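Local coordinates for iron-sulfur cluster assembly scaffold protein NifU (Fervidobacterium islandicum, PDB 6A6F) that probably takes part in iron-sulfur cluster assembly in the SUF system, as a NifU-like scaffold protein that carries a bound zinc ion, at residues A[85-90]-A[126-131]; A[69-74]-A[105-110]. All coordinates share one frame; numbering follows the deposited sequence.

Contact 1: residues A[85-90]-A[126-131]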
ATOM      1  N   LEU A  85     -22.766   3.246 -12.135  1.00 25.52           N
ATOM      2  CA  LEU A  85     -22.782   1.942 -12.810  1.00 26.05           C
ATOM      3  C   LEU A  85     -22.377   2.023 -14.289  1.00 24.89           C
ATOM      4  O   LEU A  85     -21.736   1.120 -14.808  1.00 26.00           O
ATOM      5  CB  LEU A  85     -24.159   1.280 -12.652  1.00 29.22           C
ATOM      6  CG  LEU A  85     -24.434   0.778 -11.240  1.00 31.03           C
ATOM      7  CD1 LEU A  85     -25.906   0.405 -10.973  1.00 30.42           C
ATOM      8  CD2 LEU A  85     -23.545  -0.415 -10.962  1.00 31.14           C
ATOM      9  N   GLU A  86     -22.703   3.125 -14.944  1.00 27.35           N
ATOM     10  CA  GLU A  86     -22.314   3.332 -16.330  1.00 31.21           C
ATOM     11  C   GLU A  86     -20.808   3.599 -16.410  1.00 30.83           C
ATOM     12  O   GLU A  86     -20.112   3.082 -17.302  1.00 25.17           O
ATOM     13  CB  GLU A  86     -23.121   4.487 -16.932  1.00 35.59           C
ATOM     14  CG  GLU A  86     -22.773   4.862 -18.376  1.00 44.90           C
ATOM     15  CD  GLU A  86     -23.358   6.211 -18.784  1.00 51.95           C
ATOM     16  OE1 GLU A  86     -23.090   6.678 -19.927  1.00 57.36           O
ATOM     17  OE2 GLU A  86     -24.090   6.803 -17.950  1.00 55.78           O
ATOM     18  N   MET A  87     -20.297   4.412 -15.483  1.00 28.73           N
ATOM     19  CA  MET A  87     -18.838   4.568 -15.380  1.00 26.92           C
ATOM     20  C   MET A  87     -18.164   3.254 -15.202  1.00 25.80           C
ATOM     21  O   MET A  87     -17.230   2.923 -15.934  1.00 24.80           O
ATOM     22  CB  MET A  87     -18.485   5.423 -14.193  1.00 29.52           C
ATOM     23  CG  MET A  87     -17.872   6.727 -14.573  1.00 33.88           C
ATOM     24  SD  MET A  87     -17.474   7.653 -13.064  1.00 37.45           S
ATOM     25  CE  MET A  87     -19.153   8.095 -12.681  1.00 33.12           C
ATOM     26  N   MET A  88     -18.649   2.492 -14.226  1.00 24.46           N
ATOM     27  CA  MET A  88     -18.127   1.150 -13.971  1.00 27.01           C
ATOM     28  C   MET A  88     -18.115   0.260 -15.223  1.00 28.45           C
ATOM     29  O   MET A  88     -17.102  -0.386 -15.520  1.00 25.36           O
ATOM     30  CB  MET A  88     -18.947   0.493 -12.875  1.00 29.20           C
ATOM     31  CG  MET A  88     -18.458  -0.867 -12.415  1.00 31.39           C
ATOM     32  SD  MET A  88     -19.074  -2.315 -13.333  1.00 34.59           S
ATOM     33  CE  MET A  88     -20.782  -1.913 -13.607  1.00 42.54           C
ATOM     34  N   LYS A  89     -19.231   0.235 -15.962  1.00 28.89           N
ATOM     35  CA  LYS A  89     -19.300  -0.574 -17.195  1.00 31.79           C
ATOM     36  C   LYS A  89     -18.245  -0.136 -18.224  1.00 26.53           C
ATOM     37  O   LYS A  89     -17.518  -0.958 -18.815  1.00 28.34           O
ATOM     38  CB  LYS A  89     -20.734  -0.512 -17.771  1.00 38.16           C
ATOM     39  CG  LYS A  89     -20.966  -1.406 -18.997  1.00 44.76           C
ATOM     40  CD  LYS A  89     -22.071  -0.874 -19.931  1.00 51.85           C
ATOM     41  CE  LYS A  89     -21.537   0.234 -20.842  1.00 57.51           C
ATOM     42  NZ  LYS A  89     -22.588   1.113 -21.439  1.00 61.71           N
ATOM     43  N   ASN A  90     -18.122   1.163 -18.417  1.00 24.61           N
ATOM     44  CA  ASN A  90     -17.045   1.695 -19.228  1.00 25.46           C
ATOM     45  C   ASN A  90     -15.630   1.320 -18.793  1.00 28.21           C
ATOM     46  O   ASN A  90     -14.780   1.041 -19.652  1.00 27.15           O
ATOM     47  CB  ASN A  90     -17.160   3.178 -19.327  1.00 28.48           C
ATOM     48  CG  ASN A  90     -18.151   3.583 -20.382  1.00 31.84           C
ATOM     49  OD1 ASN A  90     -17.808   3.627 -21.561  1.00 31.56           O
ATOM     50  ND2 ASN A  90     -19.372   3.891 -19.970  1.00 30.05           N
ATOM     51  N   LEU A 126     -10.948  -4.267  -8.804  1.00 17.78           N
ATOM     52  CA  LEU A 126     -11.448  -4.625  -7.498  1.00 19.22           C
ATOM     53  C   LEU A 126     -12.464  -3.589  -6.921  1.00 18.50           C
ATOM     54  O   LEU A 126     -13.587  -3.955  -6.590  1.00 19.40           O
ATOM     55  CB  LEU A 126     -10.294  -4.854  -6.507  1.00 20.66           C
ATOM     56  CG  LEU A 126     -10.746  -5.113  -5.059  1.00 19.83           C
ATOM     57  CD1 LEU A 126     -11.606  -6.360  -5.021  1.00 21.83           C
ATOM     58  CD2 LEU A 126      -9.572  -5.238  -4.126  1.00 20.73           C
ATOM     59  N   PRO A 127     -12.075  -2.289  -6.809  1.00 17.91           N
ATOM     60  CA  PRO A 127     -13.084  -1.335  -6.304  1.00 17.86           C
ATOM     61  C   PRO A 127     -14.319  -1.258  -7.159  1.00 17.72           C
ATOM     62  O   PRO A 127     -15.389  -1.053  -6.614  1.00 18.99           O
ATOM     63  CB  PRO A 127     -12.371   0.006  -6.323  1.00 17.50           C
ATOM     64  CG  PRO A 127     -11.201  -0.234  -7.224  1.00 17.69           C
ATOM     65  CD  PRO A 127     -10.797  -1.637  -7.044  1.00 16.33           C
ATOM     66  N   TRP A 128     -14.177  -1.345  -8.474  1.00 18.71           N
ATOM     67  CA  TRP A 128     -15.325  -1.184  -9.391  1.00 19.13           C
ATOM     68  C   TRP A 128     -16.320  -2.366  -9.299  1.00 20.70           C
ATOM     69  O   TRP A 128     -17.534  -2.167  -9.288  1.00 20.30           O
ATOM     70  CB  TRP A 128     -14.835  -1.020 -10.840  1.00 19.96           C
ATOM     71  CG  TRP A 128     -14.210   0.294 -11.109  1.00 19.21           C
ATOM     72  CD1 TRP A 128     -12.891   0.550 -11.232  1.00 19.44           C
ATOM     73  CD2 TRP A 128     -14.881   1.541 -11.228  1.00 18.53           C
ATOM     74  NE1 TRP A 128     -12.690   1.876 -11.425  1.00 19.88           N
ATOM     75  CE2 TRP A 128     -13.907   2.511 -11.442  1.00 18.88           C
ATOM     76  CE3 TRP A 128     -16.215   1.935 -11.143  1.00 19.75           C
ATOM     77  CZ2 TRP A 128     -14.217   3.860 -11.596  1.00 18.16           C
ATOM     78  CZ3 TRP A 128     -16.521   3.280 -11.324  1.00 18.93           C
ATOM     79  CH2 TRP A 128     -15.531   4.213 -11.555  1.00 17.81           C
ATOM     80  N   LYS A 129     -15.776  -3.582  -9.227  1.00 20.23           N
ATOM     81  CA  LYS A 129     -16.569  -4.788  -9.055  1.00 23.01           C
ATOM     82  C   LYS A 129     -17.261  -4.779  -7.695  1.00 21.36           C
ATOM     83  O   LYS A 129     -18.407  -5.174  -7.596  1.00 21.28           O
ATOM     84  CB  LYS A 129     -15.691  -6.046  -9.171  1.00 25.56           C
ATOM     85  CG  LYS A 129     -15.007  -6.281 -10.529  1.00 29.81           C
ATOM     86  CD  LYS A 129     -15.923  -6.122 -11.737  1.00 36.36           C
ATOM     87  CE  LYS A 129     -16.909  -7.283 -11.848  1.00 40.60           C
ATOM     88  NZ  LYS A 129     -17.938  -7.099 -12.938  1.00 43.99           N
ATOM     89  N   THR A 130     -16.563  -4.289  -6.670  1.00 19.32           N
ATOM     90  CA  THR A 130     -17.151  -4.135  -5.353  1.00 19.80           C
ATOM     91  C   THR A 130     -18.249  -3.107  -5.348  1.00 19.46           C
ATOM     92  O   THR A 130     -19.309  -3.342  -4.775  1.00 20.68           O
ATOM     93  CB  THR A 130     -16.094  -3.802  -4.285  1.00 20.48           C
ATOM     94  OG1 THR A 130     -15.111  -4.831  -4.315  1.00 19.97           O
ATOM     95  CG2 THR A 130     -16.728  -3.752  -2.904  1.00 20.24           C
ATOM     96  N   LEU A 131     -18.042  -2.001  -6.049  1.00 18.26           N
ATOM     97  CA  LEU A 131     -19.089  -1.021  -6.234  1.00 18.45           C
ATOM     98  C   LEU A 131     -20.346  -1.566  -6.945  1.00 21.05           C
ATOM     99  O   LEU A 131     -21.480  -1.321  -6.511  1.00 21.11           O
ATOM    100  CB  LEU A 131     -18.551   0.116  -7.048  1.00 19.78           C
ATOM    101  CG  LEU A 131     -19.527   1.223  -7.445  1.00 20.24           C
ATOM    102  CD1 LEU A 131     -19.932   2.066  -6.277  1.00 21.42           C
ATOM    103  CD2 LEU A 131     -18.892   2.130  -8.467  1.00 20.70           C
TER
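In this NifU-like domain helix 81-95 packs on helix 118-135 through Trp-128, whose indole lies against Met-87 and Met-88. The indole leaves its backbone with CG anti to the carbonyl carbon: chi1 (-73°) carries it to the other helix, and chi2 (104°) turns the six-membered ring toward Met-88. CE3 of Trp-128 lies 3.5 Å from both CA and CB of Met-88, so that backbone and side chain meet the ring together. Further along the ring, Met-87 CB touches both CZ3 and CH2 of Trp-128, each at 4.1 Å. Met-88 CA and Met-87 CB approach the ring obliquely. No hydrogen bond spans the two segments, and all three residues are buried. With an alanine at this position the six-membered ring is gone, and a gap would probably open between the helices, depriving Met-87 and Met-88 of their common partner. Trp-128 lies about 13 Å, measured from its side chain, from the zinc ion, to which Cys-123 of the same helix is a ligand. With its CG opposite the backbone N (chi1 -175°), Met-88 brings that carbon to 3.5 Å from the carbonyl O of Trp-128.

Contact 2: residues A[69-74]-A[105-110]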
ATOM      1  N   THR A  69      -9.230   2.702  -6.453  1.00 16.37           N
ATOM      2  CA  THR A  69     -10.234   3.038  -5.436  1.00 15.77           C
ATOM      3  C   THR A  69     -10.427   4.547  -5.222  1.00 15.61           C
ATOM      4  O   THR A  69     -11.559   5.038  -5.195  1.00 15.17           O
ATOM      5  CB  THR A  69      -9.894   2.390  -4.065  1.00 15.61           C
ATOM      6  OG1 THR A  69      -9.739   0.964  -4.229  1.00 15.18           O
ATOM      7  CG2 THR A  69     -11.022   2.646  -3.065  1.00 16.17           C
ATOM      8  N   ASN A  70      -9.330   5.275  -5.094  1.00 14.37           N
ATOM      9  CA  ASN A  70      -9.409   6.647  -4.849  1.00 15.52           C
ATOM     10  C   ASN A  70      -9.928   7.414  -6.075  1.00 15.54           C
ATOM     11  O   ASN A  70     -10.658   8.375  -5.910  1.00 15.24           O
ATOM     12  CB  ASN A  70      -8.040   7.189  -4.415  1.00 16.20           C
ATOM     13  CG  ASN A  70      -7.749   6.910  -2.953  1.00 17.42           C
ATOM     14  OD1 ASN A  70      -8.575   7.202  -2.112  1.00 18.49           O
ATOM     15  ND2 ASN A  70      -6.575   6.345  -2.647  1.00 15.95           N
ATOM     16  N   VAL A  71      -9.506   7.047  -7.281  1.00 15.05           N
ATOM     17  CA  VAL A  71      -9.962   7.753  -8.480  1.00 16.44           C
ATOM     18  C   VAL A  71     -11.464   7.459  -8.633  1.00 16.20           C
ATOM     19  O   VAL A  71     -12.231   8.363  -8.925  1.00 16.08           O
ATOM     20  CB  VAL A  71      -9.155   7.408  -9.719  1.00 17.09           C
ATOM     21  CG1 VAL A  71      -9.772   7.994 -10.949  1.00 18.33           C
ATOM     22  CG2 VAL A  71      -7.715   7.917  -9.563  1.00 18.06           C
ATOM     23  N   MET A  72     -11.867   6.237  -8.358  1.00 14.63           N
ATOM     24  CA  MET A  72     -13.285   5.878  -8.418  1.00 15.16           C
ATOM     25  C   MET A  72     -14.124   6.770  -7.493  1.00 15.69           C
ATOM     26  O   MET A  72     -15.166   7.338  -7.932  1.00 14.66           O
ATOM     27  CB  MET A  72     -13.514   4.426  -8.070  1.00 15.05           C
ATOM     28  CG  MET A  72     -14.941   3.970  -8.123  1.00 14.99           C
ATOM     29  SD  MET A  72     -15.212   2.321  -7.474  1.00 16.60           S
ATOM     30  CE  MET A  72     -15.202   2.571  -5.690  1.00 18.06           C
ATOM     31  N   ILE A  73     -13.694   6.867  -6.233  1.00 14.69           N
ATOM     32  CA  ILE A  73     -14.455   7.611  -5.239  1.00 16.17           C
ATOM     33  C   ILE A  73     -14.567   9.046  -5.664  1.00 16.15           C
ATOM     34  O   ILE A  73     -15.633   9.633  -5.634  1.00 16.13           O
ATOM     35  CB  ILE A  73     -13.828   7.475  -3.811  1.00 15.43           C
ATOM     36  CG1 ILE A  73     -14.064   6.032  -3.364  1.00 16.62           C
ATOM     37  CG2 ILE A  73     -14.427   8.505  -2.833  1.00 14.90           C
ATOM     38  CD1 ILE A  73     -13.314   5.648  -2.106  1.00 16.92           C
ATOM     39  N   GLU A  74     -13.446   9.620  -6.049  1.00 17.66           N
ATOM     40  CA  GLU A  74     -13.411  11.025  -6.449  1.00 18.78           C
ATOM     41  C   GLU A  74     -14.386  11.268  -7.610  1.00 19.61           C
ATOM     42  O   GLU A  74     -14.997  12.332  -7.723  1.00 16.80           O
ATOM     43  CB  GLU A  74     -11.981  11.388  -6.833  1.00 20.45           C
ATOM     44  CG  GLU A  74     -11.782  12.752  -7.413  1.00 25.74           C
ATOM     45  CD  GLU A  74     -10.371  12.882  -7.974  1.00 32.99           C
ATOM     46  OE1 GLU A  74     -10.167  12.471  -9.153  1.00 39.21           O
ATOM     47  OE2 GLU A  74      -9.488  13.340  -7.215  1.00 36.31           O
ATOM     48  N   LEU A 105     -15.399   8.417 -18.613  1.00 27.99           N
ATOM     49  CA  LEU A 105     -14.325   7.950 -17.749  1.00 26.83           C
ATOM     50  C   LEU A 105     -13.518   9.047 -17.132  1.00 25.75           C
ATOM     51  O   LEU A 105     -13.037   8.883 -16.016  1.00 24.49           O
ATOM     52  CB  LEU A 105     -13.398   6.970 -18.468  1.00 25.75           C
ATOM     53  CG  LEU A 105     -14.096   5.624 -18.688  1.00 29.14           C
ATOM     54  CD1 LEU A 105     -13.107   4.586 -19.229  1.00 30.41           C
ATOM     55  CD2 LEU A 105     -14.835   5.114 -17.430  1.00 29.43           C
ATOM     56  N   GLY A 106     -13.332  10.136 -17.867  1.00 24.65           N
ATOM     57  CA  GLY A 106     -12.441  11.197 -17.472  1.00 24.56           C
ATOM     58  C   GLY A 106     -11.044  10.689 -17.098  1.00 24.28           C
ATOM     59  O   GLY A 106     -10.390   9.971 -17.893  1.00 22.47           O
ATOM     60  N   PRO A 107     -10.564  11.042 -15.879  1.00 22.75           N
ATOM     61  CA  PRO A 107      -9.192  10.653 -15.494  1.00 22.04           C
ATOM     62  C   PRO A 107      -9.046   9.122 -15.263  1.00 20.12           C
ATOM     63  O   PRO A 107      -7.942   8.647 -15.117  1.00 22.50           O
ATOM     64  CB  PRO A 107      -8.970  11.445 -14.194  1.00 23.23           C
ATOM     65  CG  PRO A 107     -10.319  11.516 -13.593  1.00 24.75           C
ATOM     66  CD  PRO A 107     -11.240  11.759 -14.790  1.00 25.36           C
ATOM     67  N   ILE A 108     -10.138   8.367 -15.244  1.00 18.52           N
ATOM     68  CA  ILE A 108     -10.063   6.935 -15.123  1.00 20.04           C
ATOM     69  C   ILE A 108      -9.295   6.386 -16.342  1.00 22.07           C
ATOM     70  O   ILE A 108      -8.671   5.308 -16.269  1.00 21.19           O
ATOM     71  CB  ILE A 108     -11.441   6.289 -14.949  1.00 20.07           C
ATOM     72  CG1 ILE A 108     -12.131   6.829 -13.710  1.00 19.94           C
ATOM     73  CG2 ILE A 108     -11.334   4.762 -14.862  1.00 21.95           C
ATOM     74  CD1 ILE A 108     -13.623   6.533 -13.676  1.00 19.38           C
ATOM     75  N   ILE A 109      -9.271   7.158 -17.436  1.00 22.98           N
ATOM     76  CA  ILE A 109      -8.465   6.810 -18.609  1.00 25.50           C
ATOM     77  C   ILE A 109      -6.961   6.681 -18.294  1.00 26.27           C
ATOM     78  O   ILE A 109      -6.223   6.019 -19.025  1.00 22.34           O
ATOM     79  CB  ILE A 109      -8.673   7.803 -19.783  1.00 27.61           C
ATOM     80  CG1 ILE A 109      -8.213   7.193 -21.099  1.00 32.49           C
ATOM     81  CG2 ILE A 109      -7.955   9.104 -19.599  1.00 27.56           C
ATOM     82  CD1 ILE A 109      -9.120   6.087 -21.572  1.00 35.07           C
ATOM     83  N   ASN A 110      -6.517   7.267 -17.185  1.00 25.44           N
ATOM     84  CA  ASN A 110      -5.118   7.137 -16.802  1.00 23.00           C
ATOM     85  C   ASN A 110      -4.702   5.679 -16.483  1.00 23.06           C
ATOM     86  O   ASN A 110      -3.546   5.369 -16.553  1.00 21.88           O
ATOM     87  CB  ASN A 110      -4.794   8.152 -15.707  1.00 24.27           C
ATOM     88  CG  ASN A 110      -4.815   9.574 -16.243  1.00 27.10           C
ATOM     89  OD1 ASN A 110      -4.154   9.837 -17.217  1.00 29.18           O
ATOM     90  ND2 ASN A 110      -5.610  10.462 -15.668  1.00 29.57           N
TER
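The carbonyl O of Pro-107 accepts the backbone N-H of Asn-110 at 2.9 Å, a bond of three-residue span that marks 107-110 as a 3-10 segment. Two similar bonds precede it, from Ile-108 N to Leu-105 O and from Ile-109 N to Gly-106 O. Gly-106 is where the chain leaves the short helix 102-105, with a positive phi (51°) that favours glycine; a side chain there would also run into CD of Pro-107.

The turn presents two apolar groups to helix 63-76, and both are met by a single methyl. Val-71 points toward the turn, and with CG1 anti to the backbone N (chi1 172°) that methyl does the touching. It lies 3.8 Å from CG1 of Ile-108, while CG of Pro-107 is a looser neighbour of the same methyl at 4.4 Å. On Ile-108, CG1 stands anti to the carbonyl carbon (chi1 -59°), which brings this branch back toward Val-71. The two side chains run antiparallel past one another, touching flank to flank, and the meeting is purely apolar.

Away from the turn, Asn-70 ND2 bonds to Tyr-13 O and Ile-73 packs on Val-55 and Phe-57 of strand 51-58. The contact therefore joins the turn to a helix that itself lies against the sheet, while Ile-108 also faces helices 81-95 and 118-135.

Both contacts belong to the core, their centres 11 Å apart, but contact 2 reaches nearer the surface at the partly exposed Pro-107, whereas every touching residue of contact 1 is buried. They join different elements: contact 1 pairs two helices, contact 2 a helix with a 3-10 turn. Contact 1 buries about twice the surface, 254 against 127 Å², where an indole and a methionine meet, against a valine facing isoleucine and proline. Neither has a hydrogen bond across it; polar bonds stay within each segment or go to other neighbours. Their segments alternate along the chain, and Trp-128 unites them, its CZ2 lying 3.4 Å from Ile-108 CD1 and its CH2 3.5 Å from Met-72 CG, which makes the two a continuous apolar core.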